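PDB 6E57: surface glycan binding protein B from Bacteroides ovatus, which binds mixed-linkage beta-glucan, probably at the bacterial cell surface, and so helps this gut symbiont to use cereal glucans. Local coordinates for residues 130-142 with 151-163. Residues are numbered along the deposited sequence; the frame is centred on the assembly and turned at random.
With NA (sodium ion), chain N; PO4 (phosphate ion), chain J; PO4 (phosphate ion), chain L.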
ATOM      1  N   LEU A 130       8.321  19.607   9.992  1.00 47.62           N
ATOM      2  CA  LEU A 130       7.550  20.798  10.330  1.00 49.62           C
ATOM      3  C   LEU A 130       6.543  21.075   9.207  1.00 50.20           C
ATOM      4  O   LEU A 130       6.687  20.576   8.086  1.00 49.06           O
ATOM      5  CB  LEU A 130       8.501  21.979  10.540  1.00 50.69           C
ATOM      6  CG  LEU A 130       9.492  21.823  11.695  1.00 51.84           C
ATOM      7  CD1 LEU A 130      10.266  23.113  11.929  1.00 51.64           C
ATOM      8  CD2 LEU A 130       8.783  21.391  12.971  1.00 52.82           C
ATOM      9  N   ALA A 131       5.519  21.874   9.527  1.00 50.72           N
ATOM     10  CA  ALA A 131       4.412  22.160   8.618  1.00 50.83           C
ATOM     11  C   ALA A 131       4.935  22.727   7.290  1.00 51.49           C
ATOM     12  O   ALA A 131       4.464  22.335   6.218  1.00 50.28           O
ATOM     13  CB  ALA A 131       3.446  23.111   9.281  1.00 51.00           C
ATOM     14  N   ASP A 132       5.921  23.630   7.377  1.00 54.35           N
ATOM     15  CA  ASP A 132       6.420  24.405   6.237  1.00 54.39           C
ATOM     16  C   ASP A 132       7.540  23.658   5.496  1.00 51.46           C
ATOM     17  O   ASP A 132       7.944  24.086   4.421  1.00 51.83           O
ATOM     18  CB  ASP A 132       6.899  25.792   6.688  1.00 57.36           C
ATOM     19  CG  ASP A 132       5.788  26.798   6.963  1.00 60.40           C
ATOM     20  OD1 ASP A 132       4.613  26.490   6.662  1.00 59.59           O
ATOM     21  OD2 ASP A 132       6.109  27.895   7.472  1.00 61.53           O
ATOM     22  N   ASP A 133       8.040  22.554   6.064  1.00 51.16           N
ATOM     23  CA  ASP A 133       9.124  21.771   5.453  1.00 51.16           C
ATOM     24  C   ASP A 133       8.644  21.129   4.156  1.00 49.14           C
ATOM     25  O   ASP A 133       7.507  20.672   4.077  1.00 46.49           O
ATOM     26  CB  ASP A 133       9.612  20.641   6.364  1.00 51.47           C
ATOM     27  CG  ASP A 133      10.504  21.073   7.513  1.00 53.71           C
ATOM     28  OD1 ASP A 133      10.724  22.288   7.665  1.00 54.73           O
ATOM     29  OD2 ASP A 133      10.974  20.179   8.248  1.00 55.61           O
ATOM     30  N   PRO A 134       9.495  21.061   3.105  1.00 50.00           N
ATOM     31  CA  PRO A 134       9.299  20.103   2.018  1.00 49.57           C
ATOM     32  C   PRO A 134       9.347  18.684   2.601  1.00 48.17           C
ATOM     33  O   PRO A 134      10.293  18.341   3.312  1.00 48.71           O
ATOM     34  CB  PRO A 134      10.467  20.355   1.053  1.00 49.98           C
ATOM     35  CG  PRO A 134      10.955  21.747   1.405  1.00 51.73           C
ATOM     36  CD  PRO A 134      10.670  21.915   2.885  1.00 51.86           C
ATOM     37  N   GLN A 135       8.311  17.893   2.316  1.00 47.37           N
ATOM     38  CA  GLN A 135       8.145  16.582   2.919  1.00 48.74           C
ATOM     39  C   GLN A 135       7.430  15.653   1.934  1.00 47.87           C
ATOM     40  O   GLN A 135       6.721  16.113   1.042  1.00 46.65           O
ATOM     41  CB  GLN A 135       7.376  16.704   4.236  1.00 48.83           C
ATOM     42  CG  GLN A 135       5.975  17.279   4.088  1.00 48.51           C
ATOM     43  CD  GLN A 135       5.463  17.823   5.398  1.00 49.09           C
ATOM     44  OE1 GLN A 135       4.612  17.225   6.050  1.00 48.04           O
ATOM     45  NE2 GLN A 135       6.004  18.961   5.806  1.00 51.67           N
ATOM     46  N   SER A 136       7.640  14.346   2.114  1.00 47.54           N
ATOM     47  CA  SER A 136       7.066  13.331   1.251  1.00 46.01           C
ATOM     48  C   SER A 136       7.017  11.990   1.987  1.00 46.91           C
ATOM     49  O   SER A 136       8.015  11.560   2.561  1.00 45.14           O
ATOM     50  CB  SER A 136       7.847  13.220  -0.034  1.00 46.60           C
ATOM     51  OG  SER A 136       7.227  12.313  -0.934  1.00 47.30           O
ATOM     52  N   LYS A 137       5.835  11.363   1.967  1.00 47.51           N
ATOM     53  CA  LYS A 137       5.636   9.969   2.348  1.00 48.79           C
ATOM     54  C   LYS A 137       5.146   9.182   1.128  1.00 50.25           C
ATOM     55  O   LYS A 137       4.788   9.764   0.091  1.00 49.13           O
ATOM     56  CB  LYS A 137       4.605   9.843   3.473  1.00 49.39           C
ATOM     57  CG  LYS A 137       4.914  10.647   4.727  1.00 53.76           C
ATOM     58  CD  LYS A 137       4.116  10.203   5.935  1.00 58.78           C
ATOM     59  CE  LYS A 137       4.646  10.783   7.229  1.00 61.93           C
ATOM     60  NZ  LYS A 137       4.487   9.830   8.353  1.00 64.99           N
ATOM     61  N   GLU A 138       5.134   7.855   1.273  1.00 48.97           N
ATOM     62  CA  GLU A 138       4.578   6.961   0.278  1.00 49.48           C
ATOM     63  C   GLU A 138       3.054   6.964   0.423  1.00 49.00           C
ATOM     64  O   GLU A 138       2.534   6.705   1.504  1.00 48.07           O
ATOM     65  CB  GLU A 138       5.140   5.548   0.442  1.00 50.93           C
ATOM     66  CG  GLU A 138       4.616   4.572  -0.597  1.00 52.76           C
ATOM     67  CD  GLU A 138       5.474   3.336  -0.811  1.00 54.18           C
ATOM     68  OE1 GLU A 138       5.851   2.689   0.194  1.00 59.07           O
ATOM     69  OE2 GLU A 138       5.769   3.029  -1.985  1.00 51.40           O
ATOM     70  N   VAL A 139       2.355   7.279  -0.673  1.00 49.26           N
ATOM     71  CA  VAL A 139       0.902   7.176  -0.747  1.00 48.41           C
ATOM     72  C   VAL A 139       0.532   5.733  -1.119  1.00 48.58           C
ATOM     73  O   VAL A 139      -0.057   5.018  -0.311  1.00 48.76           O
ATOM     74  CB  VAL A 139       0.317   8.197  -1.741  1.00 48.32           C
ATOM     75  CG1 VAL A 139      -1.138   7.900  -2.081  1.00 47.09           C
ATOM     76  CG2 VAL A 139       0.471   9.620  -1.225  1.00 48.49           C
ATOM     77  N   ALA A 140       0.888   5.326  -2.345  1.00 47.43           N
ATOM     78  CA  ALA A 140       0.574   4.000  -2.876  1.00 44.99           C
ATOM     79  C   ALA A 140       1.865   3.179  -2.979  1.00 46.10           C
ATOM     80  O   ALA A 140       2.298   2.587  -1.991  1.00 46.02           O
ATOM     81  CB  ALA A 140      -0.139   4.121  -4.203  1.00 43.57           C
ATOM     82  N   PHE A 141       2.474   3.157  -4.170  1.00 45.84           N
ATOM     83  CA  PHE A 141       3.614   2.293  -4.444  1.00 47.62           C
ATOM     84  C   PHE A 141       4.661   3.043  -5.285  1.00 45.33           C
ATOM     85  O   PHE A 141       5.497   2.413  -5.934  1.00 45.33           O
ATOM     86  CB  PHE A 141       3.119   1.005  -5.109  1.00 50.01           C
ATOM     87  CG  PHE A 141       2.125   0.220  -4.285  1.00 56.28           C
ATOM     88  CD1 PHE A 141       2.551  -0.608  -3.252  1.00 59.80           C
ATOM     89  CD2 PHE A 141       0.761   0.311  -4.535  1.00 59.17           C
ATOM     90  CE1 PHE A 141       1.638  -1.328  -2.492  1.00 59.80           C
ATOM     91  CE2 PHE A 141      -0.150  -0.409  -3.772  1.00 62.45           C
ATOM     92  CZ  PHE A 141       0.289  -1.228  -2.753  1.00 61.65           C
ATOM     93  N   GLU A 142       4.644   4.383  -5.219  1.00 43.93           N
ATOM     94  CA  GLU A 142       5.442   5.245  -6.106  1.00 43.14           C
ATOM     95  C   GLU A 142       6.914   5.289  -5.662  1.00 43.22           C
ATOM     96  O   GLU A 142       7.779   5.730  -6.421  1.00 41.64           O
ATOM     97  CB  GLU A 142       4.840   6.651  -6.180  1.00 44.66           C
ATOM     98  CG  GLU A 142       5.032   7.493  -4.927  1.00 46.29           C
ATOM     99  CD  GLU A 142       3.987   7.324  -3.834  1.00 48.67           C
ATOM    100  OE1 GLU A 142       3.042   6.526  -4.026  1.00 48.81           O
ATOM    101  OE2 GLU A 142       4.122   8.000  -2.788  1.00 50.10           O
ATOM    102  N   ALA A 151       9.991   8.956 -11.851  1.00 45.31           N
ATOM    103  CA  ALA A 151       9.299   8.559 -10.623  1.00 44.18           C
ATOM    104  C   ALA A 151       8.600   9.784 -10.019  1.00 43.65           C
ATOM    105  O   ALA A 151       8.830  10.907 -10.462  1.00 45.00           O
ATOM    106  CB  ALA A 151      10.283   7.948  -9.656  1.00 43.82           C
ATOM    107  N   ARG A 152       7.750   9.551  -9.011  1.00 42.27           N
ATOM    108  CA  ARG A 152       6.951  10.600  -8.377  1.00 43.40           C
ATOM    109  C   ARG A 152       7.173  10.602  -6.863  1.00 41.87           C
ATOM    110  O   ARG A 152       7.276   9.549  -6.243  1.00 42.22           O
ATOM    111  CB  ARG A 152       5.453  10.382  -8.610  1.00 44.24           C
ATOM    112  CG  ARG A 152       5.065  10.131 -10.057  1.00 45.30           C
ATOM    113  CD  ARG A 152       3.586   9.848 -10.170  1.00 44.48           C
ATOM    114  NE  ARG A 152       3.131  10.044 -11.534  1.00 46.44           N
ATOM    115  CZ  ARG A 152       1.873  10.284 -11.875  1.00 49.14           C
ATOM    116  NH1 ARG A 152       0.927  10.267 -10.951  1.00 48.82           N
ATOM    117  NH2 ARG A 152       1.568  10.551 -13.133  1.00 54.11           N
ATOM    118  N   LEU A 153       7.216  11.811  -6.294  1.00 42.98           N
ATOM    119  CA  LEU A 153       7.052  12.047  -4.867  1.00 42.65           C
ATOM    120  C   LEU A 153       5.743  12.818  -4.654  1.00 43.28           C
ATOM    121  O   LEU A 153       5.480  13.799  -5.356  1.00 42.78           O
ATOM    122  CB  LEU A 153       8.245  12.849  -4.336  1.00 44.42           C
ATOM    123  CG  LEU A 153       9.621  12.204  -4.506  1.00 44.75           C
ATOM    124  CD1 LEU A 153      10.722  13.171  -4.098  1.00 46.92           C
ATOM    125  CD2 LEU A 153       9.728  10.919  -3.705  1.00 43.84           C
ATOM    126  N   TYR A 154       4.928  12.346  -3.704  1.00 41.03           N
ATOM    127  CA  TYR A 154       3.766  13.061  -3.192  1.00 40.08           C
ATOM    128  C   TYR A 154       4.085  13.570  -1.783  1.00 41.41           C
ATOM    129  O   TYR A 154       4.776  12.895  -1.024  1.00 41.37           O
ATOM    130  CB  TYR A 154       2.534  12.155  -3.141  1.00 40.02           C
ATOM    131  CG  TYR A 154       1.999  11.731  -4.484  1.00 40.39           C
ATOM    132  CD1 TYR A 154       1.188  12.572  -5.229  1.00 39.60           C
ATOM    133  CD2 TYR A 154       2.288  10.481  -5.007  1.00 40.52           C
ATOM    134  CE1 TYR A 154       0.684  12.186  -6.461  1.00 39.19           C
ATOM    135  CE2 TYR A 154       1.796  10.080  -6.239  1.00 39.48           C
ATOM    136  CZ  TYR A 154       0.989  10.935  -6.966  1.00 38.76           C
ATOM    137  OH  TYR A 154       0.506  10.549  -8.180  1.00 39.00           O
ATOM    138  N   GLY A 155       3.567  14.755  -1.447  1.00 40.25           N
ATOM    139  CA  GLY A 155       3.738  15.321  -0.121  1.00 41.18           C
ATOM    140  C   GLY A 155       3.241  16.751  -0.045  1.00 41.81           C
ATOM    141  O   GLY A 155       2.140  17.051  -0.510  1.00 41.55           O
ATOM    142  N   SER A 156       4.066  17.620   0.555  1.00 43.75           N
ATOM    143  CA  SER A 156       3.748  19.027   0.793  1.00 44.52           C
ATOM    144  C   SER A 156       4.985  19.895   0.538  1.00 44.24           C
ATOM    145  O   SER A 156       6.117  19.465   0.775  1.00 43.25           O
ATOM    146  CB  SER A 156       3.228  19.234   2.192  1.00 45.24           C
ATOM    147  OG  SER A 156       2.131  18.374   2.459  1.00 45.84           O
ATOM    148  N   ASN A 157       4.740  21.116   0.049  1.00 44.78           N
ATOM    149  CA  ASN A 157       5.751  22.159  -0.140  1.00 45.02           C
ATOM    150  C   ASN A 157       6.875  21.676  -1.069  1.00 45.57           C
ATOM    151  O   ASN A 157       7.994  22.177  -0.998  1.00 48.47           O
ATOM    152  CB  ASN A 157       6.306  22.624   1.208  1.00 44.75           C
ATOM    153  CG  ASN A 157       5.218  23.025   2.180  1.00 45.20           C
ATOM    154  OD1 ASN A 157       5.141  22.494   3.283  1.00 45.02           O
ATOM    155  ND2 ASN A 157       4.366  23.953   1.775  1.00 47.40           N
ATOM    156  N   LEU A 158       6.565  20.733  -1.967  1.00 44.44           N
ATOM    157  CA  LEU A 158       7.576  20.101  -2.806  1.00 43.26           C
ATOM    158  C   LEU A 158       7.958  21.012  -3.978  1.00 45.97           C
ATOM    159  O   LEU A 158       8.935  20.728  -4.663  1.00 46.39           O
ATOM    160  CB  LEU A 158       7.058  18.755  -3.317  1.00 41.29           C
ATOM    161  CG  LEU A 158       7.006  17.627  -2.291  1.00 39.53           C
ATOM    162  CD1 LEU A 158       6.518  16.343  -2.943  1.00 38.12           C
ATOM    163  CD2 LEU A 158       8.363  17.415  -1.644  1.00 39.04           C
ATOM    164  N   GLN A 159       7.197  22.093  -4.204  1.00 48.25           N
ATOM    165  CA  GLN A 159       7.551  23.101  -5.215  1.00 51.93           C
ATOM    166  C   GLN A 159       8.859  23.813  -4.837  1.00 52.82           C
ATOM    167  O   GLN A 159       9.475  24.443  -5.688  1.00 58.46           O
ATOM    168  CB  GLN A 159       6.435  24.132  -5.407  1.00 54.37           C
ATOM    169  CG  GLN A 159       6.116  24.961  -4.170  1.00 56.22           C
ATOM    170  CD  GLN A 159       4.787  24.579  -3.566  1.00 57.51           C
ATOM    171  OE1 GLN A 159       4.618  23.485  -3.026  1.00 57.69           O
ATOM    172  NE2 GLN A 159       3.826  25.486  -3.663  1.00 57.99           N
ATOM    173  N   ASN A 160       9.266  23.712  -3.565  1.00 53.52           N
ATOM    174  CA  ASN A 160      10.485  24.338  -3.050  1.00 52.25           C
ATOM    175  C   ASN A 160      11.742  23.577  -3.500  1.00 51.78           C
ATOM    176  O   ASN A 160      12.822  24.163  -3.537  1.00 55.14           O
ATOM    177  CB  ASN A 160      10.469  24.420  -1.522  1.00 52.32           C
ATOM    178  CG  ASN A 160       9.395  25.339  -0.981  1.00 52.79           C
ATOM    179  OD1 ASN A 160       8.660  25.966  -1.740  1.00 53.51           O
ATOM    180  ND2 ASN A 160       9.305  25.431   0.336  1.00 53.31           N
ATOM    181  N   VAL A 161      11.599  22.288  -3.827  1.00 48.55           N
ATOM    182  CA  VAL A 161      12.733  21.375  -4.018  1.00 48.80           C
ATOM    183  C   VAL A 161      13.413  21.661  -5.366  1.00 48.35           C
ATOM    184  O   VAL A 161      12.779  21.577  -6.409  1.00 49.16           O
ATOM    185  CB  VAL A 161      12.281  19.905  -3.935  1.00 47.91           C
ATOM    186  CG1 VAL A 161      13.460  18.951  -4.066  1.00 48.32           C
ATOM    187  CG2 VAL A 161      11.501  19.620  -2.659  1.00 47.47           C
ATOM    188  N   THR A 162      14.717  21.965  -5.326  1.00 49.39           N
ATOM    189  CA  THR A 162      15.528  22.191  -6.532  1.00 50.85           C
ATOM    190  C   THR A 162      16.411  20.974  -6.846  1.00 49.57           C
ATOM    191  O   THR A 162      16.907  20.849  -7.966  1.00 49.49           O
ATOM    192  CB  THR A 162      16.384  23.456  -6.399  1.00 53.45           C
ATOM    193  OG1 THR A 162      17.143  23.362  -5.193  1.00 55.54           O
ATOM    194  CG2 THR A 162      15.560  24.724  -6.386  1.00 55.29           C
ATOM    195  N   ALA A 163      16.616  20.086  -5.863  1.00 47.10           N
ATOM    196  CA  ALA A 163      17.388  18.862  -6.072  1.00 46.70           C
ATOM    197  C   ALA A 163      16.950  17.768  -5.089  1.00 45.74           C
ATOM    198  O   ALA A 163      16.520  18.052  -3.973  1.00 44.54           O
ATOM    199  CB  ALA A 163      18.863  19.153  -5.943  1.00 46.45           C
TER
HETATM  200 NA    NA N 512      -0.249  17.715  -0.951  1.00 59.01          NA
HETATM  201  P   PO4 J 508       1.627  21.414  -1.913  1.00 61.90           P
HETATM  202  O1  PO4 J 508       1.285  21.564  -0.447  1.00 61.66           O
HETATM  203  O2  PO4 J 508       1.664  22.774  -2.562  1.00 57.00           O
HETATM  204  O3  PO4 J 508       0.587  20.546  -2.587  1.00 65.06           O
HETATM  205  O4  PO4 J 508       2.994  20.764  -2.049  1.00 63.90           O
HETATM  206  P   PO4 L 510      -2.127  11.855 -12.902  1.00105.31           P
HETATM  207  O1  PO4 L 510      -2.563  11.980 -11.459  1.00101.09           O
HETATM  208  O2  PO4 L 510      -1.499  13.155 -13.348  1.00107.18           O
HETATM  209  O3  PO4 L 510      -3.334  11.563 -13.773  1.00100.19           O
HETATM  210  O4  PO4 L 510      -1.107  10.739 -13.014  1.00 93.25           O
HETATM  211  O   HOH W   1       7.406   6.653  -8.875  1.00 41.31           O
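The carboxylate of Glu142 stands at the edge of the Tyr154 ring, with the two planes nearly perpendicular (89°), while both its oxygens hold the backbone of its own segment. Glu142 CD lies 3.8 Å from Tyr154 CD2. The side chain bends at chi2 (-86°), which brings the carboxylate back to the backbone of Val139 and Ala140. There OE2 accepts from Val139 N at 2.8 Å and OE1 from Ala140 N at 3.0 Å, each through its syn lone pair. An alanine in place of Glu142 would probably leave these two N-H groups without their acceptors, open a gap at the Tyr154 ring edge and leave the 139-142 loop less firmly held. Val139 CG2 adds an apolar touch on Tyr154 CB. Further along the ring, Tyr154 OH accepts from Arg152 NH1, in the guanidinium plane. That guanidinium also holds a phosphate oxygen through NH1 and NH2. A water links Glu142 O to Arg152 N.

A five-stranded sheet that includes strands 196-203 and 209-217, and a three-stranded one of 150-154, 184-188 and 175-177, are consistent with an Ig-like beta sandwich here. The weakly bonded strand 135-137 meets the chain where it turns a corner after strand 151-154. Gln135 and Ser156 form an antiparallel hydrogen-bonded pair: Gln135 N donates to Ser156 O, and Ser156 N to Gln135 O, each at 3.1 Å. Gly155 O, at that corner, binds a sodium ion at 2.5 Å. Ser136 OG donates to Tyr154 O from above the carbonyl plane and is also hydrogen-bonded to Arg143 NH2.

Gln135 NE2 turns back to its own segment and bonds to Leu130 O and Asp133 O, each at 2.9 Å. Leu130 O also takes Asp133 N, from the opposite face of its plane. Pro134 CB packs on Val161 CG2, and Tyr210 of strand 209-217 touches the same proline.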